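Local coordinates for protein biotin transporter BioY (Lactococcus lactis subsp. cremoris, PDB 4DVE) that binds biotin within the membrane as the S component that probably captures this vitamin for an energy-coupling factor (ECF) type ABC transporter, at residues L20-F25 and G191-Y196; F129-I134 and L179-V184; V146-L151 and L160-S165. All blocks are in the same frame, centred on the assembly; numbering follows the deposited sequence. Where two conformers were deposited one is given.

In the fold
Two of the three contacts join parts far apart in the chain; contact 3 closes a short hairpin of the same six-helix membrane protein. Contact 1 is partly buried, where the chain's tail meets helix 13-33 beside a bound detergent; contacts 2 and 3 are buried and share helix 128-155, which pairs with helix 170-189 in one and with the short helix 159-165 in the other. Contacts 1 and 3 sit on opposite sides of the chain's centre, their own centres about 35 Å apart. Chemistry follows place: rings stack in contact 1, valine methyls pack against a helix and an arginine-paired glutamate in contact 2, and a serine hydroxyl bonds to a backbone carbonyl in contact 3.

Contact 1 of 3, residues L20-F25 and G191-Y196; sequences LTYSAF and GGFELY. With BNG (nonyl beta-D-glucopyranoside), chain E.
Y22 meets F193 in an offset stack, ring centroids 4.7 Å apart and planes inclined by 30°. F193 brings the CE2 corner of its ring over one face of the tyrosine, off-centre toward the rim, with Y22 CD2 to F193 CE2 at 3.6 Å. Y196 comes across Y22 at about a right angle, its OH 3.7 Å from Y22 CD2. The same loop also brings the carbonyl O of G192 near Y22 CE2, so Y22 is the one residue of 20-25 that meets the tail. Its CG stands anti to the carbonyl carbon (chi1 -65°), which sends the ring outward from the helix to the loop. The phenol of Y196 is positioned in turn by a hydrogen bond between its OH and T19 OG1, on the same helix as Y22.

On the other flank of this helix lies the glucose head of a nonyl glucoside. S23 CB approaches its O3 to 3.4 Å, and L20 CD1 lies 3.7 Å from its C4. The sugar O2 gives only a weak bond to S23 O (3.5 Å), a carbonyl that also accepts S70 OG and T27 OG1. The contact thus joins the tail after helix 170-189 to helix 13-33, and helix 52-80 backs both partners, its L62 touching Y22, S23 and Y196.

Contact 2 of 3, residues F129-I134 and L179-V184; sequences FGELII and LTVVIV
E131 and L132 of helix 128-155 receive V181 and V184 of helix 170-189 in a buried, steeply crossed antiparallel helix pair of the six-helix S-component fold. The two short segments run at 130° to each other, their axes 9.5 Å apart at closest approach. Much of the meeting is made by V181, which points toward the other helix. Its CG2 touches backbone as well as side chain, lying 3.6 Å from L132 CA, and it also meets L132 CB at 3.9 Å. The leucine crosses the valine at about a right angle and continues along helix 170-189 to A177 and I178, and so spans about one turn of that helix.

E131 does two jobs. Its aliphatic part packs: CG rests 4.0 Å from V181 CG2, and the two side chains slide past each other in opposite directions. Its carboxylate belongs to a charged network, with OE1 in a salt bridge to R188 and OE2 in another to R185, both farther along helix 170-189. Each oxygen thus has its own arginine, which is likely to keep this buried acid ionised and hold its end from turning. CG lies anti to the backbone N (chi1 -179°), and the chain, bent at chi2, carries the acid across to the partner helix. Between 129-134 and 179-184 themselves no charges pair; the valines supply the packing, and the arginines follow just beyond. L61 of helix 52-80 touches V184 and L117 of helix 100-119 touches E131. The methyl CG2 of V184 lies against E131 OE1 at 3.3 Å.

Contact 3 of 3, residues V146-L151 and L160-S165; sequences VGAIWL and LTSLIS
S162 gives the contact its one hydrogen bond between the segments: its OG donates to A148 O over 2.7 Å. The hydroxyl comes in from the side of the carbonyl, at a C=O...donor angle of 114° and a little tilted from the carbonyl plane, and thereby ties the side chain of one helix to the backbone of the other. With OG anti to its own backbone N, chi1 -177° carries it toward the opposite helix. A second serine works within its helix: S165 OG donates to T161 O, the carbonyl that S165 N also bonds, the two donors arriving from opposite faces of its plane.

Carbon contacts lie beside the first bond: the methyl CD2 of L151 comes to 3.4 Å from S162 OG, and the one purely apolar pair is A148 CB with L163 CD2, 3.8 Å apart. Alanine and serine are small enough for the helices to come close, with the CA atoms of A148 and S162 5.4 Å apart. Replacing S162 by a valine would probably cost A148 O its hydroxyl partner and crowd branched methyls against L151.

The segments form an antiparallel helical hairpin, crossing at 144°, in which the short helix 159-165 folds back on helix 128-155. L163 continues to F145 on the long helix, while V146 and W150 turn to A105 and I104 of helix 100-119.

Contact 1 of 3, residues L20-F25 and G191-Y196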
loop_
_atom_site.group_PDB
_atom_site.type_symbol
_atom_site.label_atom_id
_atom_site.label_comp_id
_atom_site.label_asym_id
_atom_site.label_seq_id
_atom_site.Cartn_x
_atom_site.Cartn_y
_atom_site.Cartn_z
ATOM N N LEU A 20 -6.483 5.057 -17.186
ATOM C CA LEU A 20 -5.497 6.110 -17.016
ATOM C C LEU A 20 -5.893 7.094 -15.919
ATOM O O LEU A 20 -5.092 7.388 -15.019
ATOM C CB LEU A 20 -5.276 6.844 -18.333
ATOM C CG LEU A 20 -4.303 8.031 -18.278
ATOM C CD1 LEU A 20 -2.908 7.525 -17.920
ATOM C CD2 LEU A 20 -4.273 8.813 -19.582
ATOM N N THR A 21 -7.133 7.572 -15.984
ATOM C CA THR A 21 -7.676 8.507 -14.990
ATOM C C THR A 21 -7.616 7.962 -13.565
ATOM O O THR A 21 -7.065 8.609 -12.668
ATOM C CB THR A 21 -9.136 8.898 -15.351
ATOM O OG1 THR A 21 -9.125 9.559 -16.609
ATOM C CG2 THR A 21 -9.782 9.826 -14.292
ATOM N N TYR A 22 -8.148 6.757 -13.378
ATOM C CA TYR A 22 -8.138 6.079 -12.074
ATOM C C TYR A 22 -6.741 5.761 -11.555
ATOM O O TYR A 22 -6.451 5.917 -10.359
ATOM C CB TYR A 22 -8.906 4.760 -12.163
ATOM C CG TYR A 22 -10.394 4.841 -12.447
ATOM C CD1 TYR A 22 -11.150 5.982 -12.158
ATOM C CD2 TYR A 22 -11.056 3.724 -12.951
ATOM C CE1 TYR A 22 -12.531 6.007 -12.396
ATOM C CE2 TYR A 22 -12.418 3.723 -13.161
ATOM C CZ TYR A 22 -13.157 4.861 -12.886
ATOM O OH TYR A 22 -14.510 4.812 -13.137
ATOM N N SER A 23 -5.878 5.291 -12.445
ATOM C CA SER A 23 -4.513 4.981 -12.071
ATOM C C SER A 23 -3.756 6.248 -11.658
ATOM O O SER A 23 -3.041 6.242 -10.660
ATOM C CB SER A 23 -3.812 4.258 -13.218
ATOM O OG SER A 23 -4.405 2.981 -13.406
ATOM N N ALA A 24 -3.939 7.334 -12.418
ATOM C CA ALA A 24 -3.335 8.624 -12.084
ATOM C C ALA A 24 -3.887 9.131 -10.764
ATOM O O ALA A 24 -3.120 9.573 -9.918
ATOM C CB ALA A 24 -3.517 9.648 -13.203
ATOM N N PHE A 25 -5.204 9.023 -10.562
ATOM C CA PHE A 25 -5.796 9.414 -9.277
ATOM C C PHE A 25 -5.223 8.655 -8.060
ATOM O O PHE A 25 -4.992 9.242 -6.997
ATOM C CB PHE A 25 -7.323 9.288 -9.286
ATOM C CG PHE A 25 -7.944 9.653 -7.970
ATOM C CD1 PHE A 25 -8.331 10.956 -7.707
ATOM C CD2 PHE A 25 -8.088 8.697 -6.962
ATOM C CE1 PHE A 25 -8.882 11.302 -6.475
ATOM C CE2 PHE A 25 -8.626 9.039 -5.732
ATOM C CZ PHE A 25 -9.030 10.342 -5.492
ATOM N N GLY A 191 -19.296 1.585 -9.979
ATOM C CA GLY A 191 -19.882 0.779 -11.054
ATOM C C GLY A 191 -19.274 -0.600 -11.255
ATOM O O GLY A 191 -19.781 -1.594 -10.688
ATOM N N GLY A 192 -18.187 -0.688 -12.028
ATOM C CA GLY A 192 -17.321 0.453 -12.415
ATOM C C GLY A 192 -15.823 0.071 -12.315
ATOM O O GLY A 192 -14.981 0.584 -13.041
ATOM N N PHE A 193 -15.508 -0.848 -11.412
ATOM C CA PHE A 193 -14.140 -1.360 -11.251
ATOM C C PHE A 193 -14.065 -2.830 -11.590
ATOM O O PHE A 193 -13.020 -3.464 -11.466
ATOM C CB PHE A 193 -13.687 -1.065 -9.835
ATOM C CG PHE A 193 -13.465 0.388 -9.607
ATOM C CD1 PHE A 193 -14.488 1.196 -9.133
ATOM C CD2 PHE A 193 -12.275 0.966 -9.965
ATOM C CE1 PHE A 193 -14.283 2.552 -8.954
ATOM C CE2 PHE A 193 -12.060 2.320 -9.792
ATOM C CZ PHE A 193 -13.073 3.118 -9.291
ATOM N N GLU A 194 -15.197 -3.334 -12.070
ATOM C CA GLU A 194 -15.404 -4.727 -12.413
ATOM C C GLU A 194 -14.427 -5.207 -13.497
ATOM O O GLU A 194 -13.983 -6.364 -13.472
ATOM C CB GLU A 194 -16.883 -4.873 -12.840
ATOM C CG GLU A 194 -17.217 -5.931 -13.860
ATOM C CD GLU A 194 -16.735 -5.642 -15.264
ATOM O OE1 GLU A 194 -16.877 -4.510 -15.779
ATOM O OE2 GLU A 194 -16.210 -6.600 -15.872
ATOM N N LEU A 195 -14.071 -4.309 -14.419
ATOM C CA LEU A 195 -13.124 -4.600 -15.497
ATOM C C LEU A 195 -11.816 -5.185 -14.928
ATOM O O LEU A 195 -11.240 -6.101 -15.522
ATOM C CB LEU A 195 -12.794 -3.314 -16.288
ATOM C CG LEU A 195 -11.856 -3.352 -17.512
ATOM C CD1 LEU A 195 -12.345 -4.351 -18.556
ATOM C CD2 LEU A 195 -11.658 -1.959 -18.146
ATOM N N TYR A 196 -11.359 -4.654 -13.790
ATOM C CA TYR A 196 -10.036 -5.015 -13.254
ATOM C C TYR A 196 -9.993 -6.371 -12.551
ATOM O O TYR A 196 -8.908 -6.844 -12.206
ATOM C CB TYR A 196 -9.493 -3.879 -12.353
ATOM C CG TYR A 196 -9.597 -2.558 -13.078
ATOM C CD1 TYR A 196 -8.928 -2.347 -14.281
ATOM C CD2 TYR A 196 -10.496 -1.582 -12.658
ATOM C CE1 TYR A 196 -9.109 -1.171 -15.009
ATOM C CE2 TYR A 196 -10.691 -0.410 -13.387
ATOM C CZ TYR A 196 -9.988 -0.194 -14.555
ATOM O OH TYR A 196 -10.185 0.989 -15.274
HETATM C C1 BNG E . 0.647 7.991 -13.443
HETATM C C2 BNG E . -0.200 6.724 -13.434
HETATM C C3 BNG E . 0.110 5.852 -14.645
HETATM C C4 BNG E . 0.076 6.670 -15.930
HETATM C C5 BNG E . 0.906 7.940 -15.790
HETATM C C6 BNG E . 0.812 8.796 -17.048
HETATM C "C1'" BNG E . 0.955 10.074 -12.373
HETATM C "C2'" BNG E . 0.179 11.096 -11.550
HETATM C "C3'" BNG E . 1.126 11.985 -10.752
HETATM C "C4'" BNG E . 0.356 12.848 -9.758
HETATM C "C5'" BNG E . 1.291 13.805 -9.028
HETATM C "C6'" BNG E . 0.574 14.490 -7.870
HETATM C "C7'" BNG E . 1.395 15.657 -7.334
HETATM C "C8'" BNG E . 0.811 16.180 -6.027
HETATM C "C9'" BNG E . -0.655 16.520 -6.185
HETATM O O1 BNG E . 0.266 8.825 -12.351
HETATM O O2 BNG E . 0.060 5.985 -12.235
HETATM O O3 BNG E . -0.852 4.793 -14.728
HETATM O O4 BNG E . 0.588 5.882 -17.011
HETATM O O5 BNG E . 0.443 8.690 -14.669
HETATM O O6 BNG E . 1.230 10.133 -16.749
#

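Contact 2 of 3, residues F129-I134 and L179-V184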
loop_
_atom_site.group_PDB
_atom_site.type_symbol
_atom_site.label_atom_id
_atom_site.label_comp_id
_atom_site.label_asym_id
_atom_site.label_seq_id
_atom_site.Cartn_x
_atom_site.Cartn_y
_atom_site.Cartn_z
ATOM N N PHE A 129 -15.460 -9.418 5.041
ATOM C CA PHE A 129 -14.507 -9.904 6.042
ATOM C C PHE A 129 -13.338 -10.652 5.390
ATOM O O PHE A 129 -12.194 -10.443 5.792
ATOM C CB PHE A 129 -15.145 -10.765 7.147
ATOM C CG PHE A 129 -14.214 -11.009 8.313
ATOM C CD1 PHE A 129 -13.734 -9.942 9.067
ATOM C CD2 PHE A 129 -13.795 -12.292 8.638
ATOM C CE1 PHE A 129 -12.862 -10.143 10.133
ATOM C CE2 PHE A 129 -12.917 -12.501 9.692
ATOM C CZ PHE A 129 -12.448 -11.425 10.444
ATOM N N GLY A 130 -13.631 -11.512 4.409
ATOM C CA GLY A 130 -12.599 -12.089 3.535
ATOM C C GLY A 130 -11.677 -11.024 2.919
ATOM O O GLY A 130 -10.452 -11.147 2.949
ATOM N N GLU A 131 -12.259 -9.960 2.394
ATOM C CA GLU A 131 -11.466 -8.890 1.817
ATOM C C GLU A 131 -10.540 -8.262 2.871
ATOM O O GLU A 131 -9.354 -8.006 2.589
ATOM C CB GLU A 131 -12.363 -7.811 1.197
ATOM C CG GLU A 131 -11.621 -6.647 0.528
ATOM C CD GLU A 131 -12.397 -6.052 -0.645
ATOM O OE1 GLU A 131 -11.918 -5.088 -1.301
ATOM O OE2 GLU A 131 -13.507 -6.552 -0.924
ATOM N N LEU A 132 -11.080 -8.023 4.066
ATOM C CA LEU A 132 -10.322 -7.420 5.163
ATOM C C LEU A 132 -9.131 -8.311 5.557
ATOM O O LEU A 132 -8.037 -7.821 5.799
ATOM C CB LEU A 132 -11.215 -7.136 6.390
ATOM C CG LEU A 132 -10.514 -6.558 7.637
ATOM C CD1 LEU A 132 -9.730 -5.278 7.325
ATOM C CD2 LEU A 132 -11.513 -6.318 8.776
ATOM N N ILE A 133 -9.352 -9.617 5.589
ATOM C CA ILE A 133 -8.282 -10.529 5.933
ATOM C C ILE A 133 -7.175 -10.521 4.868
ATOM O O ILE A 133 -5.999 -10.537 5.212
ATOM C CB ILE A 133 -8.807 -11.952 6.197
ATOM C CG1 ILE A 133 -9.743 -11.958 7.426
ATOM C CG2 ILE A 133 -7.641 -12.928 6.358
ATOM C CD1 ILE A 133 -9.194 -11.243 8.664
ATOM N N ILE A 134 -7.549 -10.493 3.590
ATOM C CA ILE A 134 -6.563 -10.372 2.495
ATOM C C ILE A 134 -5.770 -9.065 2.611
ATOM O O ILE A 134 -4.520 -9.045 2.477
ATOM C CB ILE A 134 -7.237 -10.503 1.102
ATOM C CG1 ILE A 134 -7.801 -11.917 0.930
ATOM C CG2 ILE A 134 -6.264 -10.168 -0.044
ATOM C CD1 ILE A 134 -8.887 -11.986 -0.145
ATOM N N LEU A 179 -10.573 0.804 7.073
ATOM C CA LEU A 179 -11.040 1.940 6.265
ATOM C C LEU A 179 -10.857 1.642 4.779
ATOM O O LEU A 179 -11.679 2.064 3.949
ATOM C CB LEU A 179 -10.294 3.234 6.631
ATOM C CG LEU A 179 -10.691 3.863 7.969
ATOM C CD1 LEU A 179 -9.676 4.926 8.402
ATOM C CD2 LEU A 179 -12.098 4.451 7.860
ATOM N N THR A 180 -9.761 0.947 4.448
ATOM C CA THR A 180 -9.523 0.491 3.070
ATOM C C THR A 180 -10.697 -0.344 2.543
ATOM O O THR A 180 -11.240 -0.059 1.474
ATOM C CB THR A 180 -8.201 -0.298 2.929
ATOM O OG1 THR A 180 -7.081 0.599 3.082
ATOM C CG2 THR A 180 -8.118 -1.003 1.556
ATOM N N VAL A 181 -11.108 -1.351 3.300
ATOM C CA VAL A 181 -12.201 -2.217 2.858
ATOM C C VAL A 181 -13.503 -1.417 2.714
ATOM O O VAL A 181 -14.179 -1.503 1.670
ATOM C CB VAL A 181 -12.359 -3.459 3.744
ATOM C CG1 VAL A 181 -13.556 -4.329 3.286
ATOM C CG2 VAL A 181 -11.059 -4.258 3.720
ATOM N N VAL A 182 -13.825 -0.599 3.723
ATOM C CA VAL A 182 -15.034 0.240 3.673
ATOM C C VAL A 182 -15.028 1.164 2.441
ATOM O O VAL A 182 -15.990 1.189 1.659
ATOM C CB VAL A 182 -15.194 1.113 4.947
ATOM C CG1 VAL A 182 -16.387 2.049 4.802
ATOM C CG2 VAL A 182 -15.358 0.238 6.196
ATOM N N ILE A 183 -13.941 1.915 2.267
ATOM C CA ILE A 183 -13.818 2.853 1.148
ATOM C C ILE A 183 -13.860 2.155 -0.225
ATOM O O ILE A 183 -14.664 2.547 -1.104
ATOM C CB ILE A 183 -12.570 3.726 1.278
ATOM C CG1 ILE A 183 -12.724 4.703 2.451
ATOM C CG2 ILE A 183 -12.296 4.527 0.011
ATOM C CD1 ILE A 183 -11.384 5.312 2.872
ATOM N N VAL A 184 -13.052 1.108 -0.406
ATOM C CA VAL A 184 -13.008 0.464 -1.710
ATOM C C VAL A 184 -14.310 -0.264 -2.064
ATOM O O VAL A 184 -14.727 -0.195 -3.228
ATOM C CB VAL A 184 -11.767 -0.421 -1.994
ATOM C CG1 VAL A 184 -10.486 0.232 -1.491
ATOM C CG2 VAL A 184 -11.956 -1.811 -1.465
#

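Contact 3 of 3, residues V146-L151 and L160-S165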
loop_
_atom_site.group_PDB
_atom_site.type_symbol
_atom_site.label_atom_id
_atom_site.label_comp_id
_atom_site.label_asym_id
_atom_site.label_seq_id
_atom_site.Cartn_x
_atom_site.Cartn_y
_atom_site.Cartn_z
ATOM N N VAL A 146 8.469 -7.684 6.299
ATOM C CA VAL A 146 9.618 -7.324 5.449
ATOM C C VAL A 146 10.329 -6.052 5.967
ATOM O O VAL A 146 11.562 -5.983 5.988
ATOM C CB VAL A 146 9.236 -7.161 3.944
ATOM C CG1 VAL A 146 10.449 -6.749 3.102
ATOM C CG2 VAL A 146 8.641 -8.479 3.397
ATOM N N GLY A 147 9.546 -5.049 6.335
ATOM C CA GLY A 147 10.062 -3.820 6.916
ATOM C C GLY A 147 10.919 -4.057 8.162
ATOM O O GLY A 147 12.003 -3.468 8.283
ATOM N N ALA A 148 10.423 -4.914 9.059
ATOM C CA ALA A 148 11.093 -5.262 10.309
ATOM C C ALA A 148 12.412 -6.003 10.066
ATOM O O ALA A 148 13.434 -5.747 10.743
ATOM C CB ALA A 148 10.155 -6.091 11.208
ATOM N N ILE A 149 12.423 -6.886 9.070
ATOM C CA ILE A 149 13.645 -7.618 8.733
ATOM C C ILE A 149 14.700 -6.694 8.151
ATOM O O ILE A 149 15.894 -6.723 8.540
ATOM C CB ILE A 149 13.345 -8.792 7.791
ATOM C CG1 ILE A 149 12.526 -9.838 8.530
ATOM C CG2 ILE A 149 14.618 -9.469 7.270
ATOM C CD1 ILE A 149 11.903 -10.824 7.563
ATOM N N TRP A 150 14.279 -5.860 7.224
ATOM C CA TRP A 150 15.178 -4.897 6.619
ATOM C C TRP A 150 15.760 -3.956 7.646
ATOM O O TRP A 150 16.970 -3.733 7.680
ATOM C CB TRP A 150 14.436 -4.110 5.574
ATOM C CG TRP A 150 15.253 -3.062 4.896
ATOM C CD1 TRP A 150 15.646 -1.820 5.380
ATOM C CD2 TRP A 150 15.729 -3.100 3.528
ATOM N NE1 TRP A 150 16.370 -1.131 4.448
ATOM C CE2 TRP A 150 16.441 -1.841 3.303
ATOM C CE3 TRP A 150 15.630 -4.019 2.485
ATOM C CZ2 TRP A 150 17.023 -1.539 2.075
ATOM C CZ3 TRP A 150 16.225 -3.704 1.253
ATOM C CH2 TRP A 150 16.909 -2.495 1.055
ATOM N N LEU A 151 14.896 -3.424 8.502
ATOM C CA LEU A 151 15.318 -2.576 9.596
ATOM C C LEU A 151 16.406 -3.210 10.470
ATOM O O LEU A 151 17.405 -2.571 10.774
ATOM C CB LEU A 151 14.116 -2.184 10.450
ATOM C CG LEU A 151 14.406 -1.332 11.682
ATOM C CD1 LEU A 151 14.992 0.042 11.317
ATOM C CD2 LEU A 151 13.141 -1.268 12.534
ATOM N N LEU A 160 14.643 -9.730 16.924
ATOM C CA LEU A 160 13.562 -9.829 17.900
ATOM C C LEU A 160 13.098 -8.459 18.351
ATOM O O LEU A 160 11.906 -8.213 18.513
ATOM C CB LEU A 160 14.006 -10.621 19.131
ATOM C CG LEU A 160 12.923 -10.910 20.179
ATOM C CD1 LEU A 160 11.768 -11.671 19.542
ATOM C CD2 LEU A 160 13.529 -11.694 21.356
ATOM N N THR A 161 14.049 -7.564 18.547
ATOM C CA THR A 161 13.746 -6.192 18.923
ATOM C C THR A 161 12.985 -5.445 17.840
ATOM O O THR A 161 12.062 -4.695 18.124
ATOM C CB THR A 161 15.059 -5.471 19.245
ATOM O OG1 THR A 161 15.644 -6.156 20.333
ATOM C CG2 THR A 161 14.860 -4.005 19.592
ATOM N N SER A 162 13.401 -5.637 16.604
ATOM C CA SER A 162 12.734 -5.008 15.475
ATOM C C SER A 162 11.300 -5.537 15.325
ATOM O O SER A 162 10.355 -4.752 15.171
ATOM C CB SER A 162 13.523 -5.273 14.196
ATOM O OG SER A 162 12.914 -4.605 13.115
ATOM N N LEU A 163 11.139 -6.860 15.399
ATOM C CA LEU A 163 9.829 -7.466 15.234
ATOM C C LEU A 163 8.844 -7.015 16.318
ATOM O O LEU A 163 7.695 -6.657 16.022
ATOM C CB LEU A 163 9.938 -8.995 15.235
ATOM C CG LEU A 163 10.577 -9.586 13.984
ATOM C CD1 LEU A 163 10.971 -11.053 14.271
ATOM C CD2 LEU A 163 9.611 -9.474 12.805
ATOM N N ILE A 164 9.300 -7.015 17.559
ATOM C CA ILE A 164 8.475 -6.563 18.681
ATOM C C ILE A 164 8.131 -5.065 18.617
ATOM O O ILE A 164 6.980 -4.672 18.881
ATOM C CB ILE A 164 9.141 -6.888 20.032
ATOM C CG1 ILE A 164 9.125 -8.395 20.274
ATOM C CG2 ILE A 164 8.413 -6.183 21.167
ATOM C CD1 ILE A 164 9.914 -8.813 21.515
ATOM N N SER A 165 9.112 -4.248 18.246
ATOM C CA SER A 165 8.920 -2.803 18.099
ATOM C C SER A 165 7.870 -2.484 17.021
ATOM O O SER A 165 7.127 -1.495 17.130
ATOM C CB SER A 165 10.243 -2.107 17.743
ATOM O OG SER A 165 11.184 -2.256 18.782
#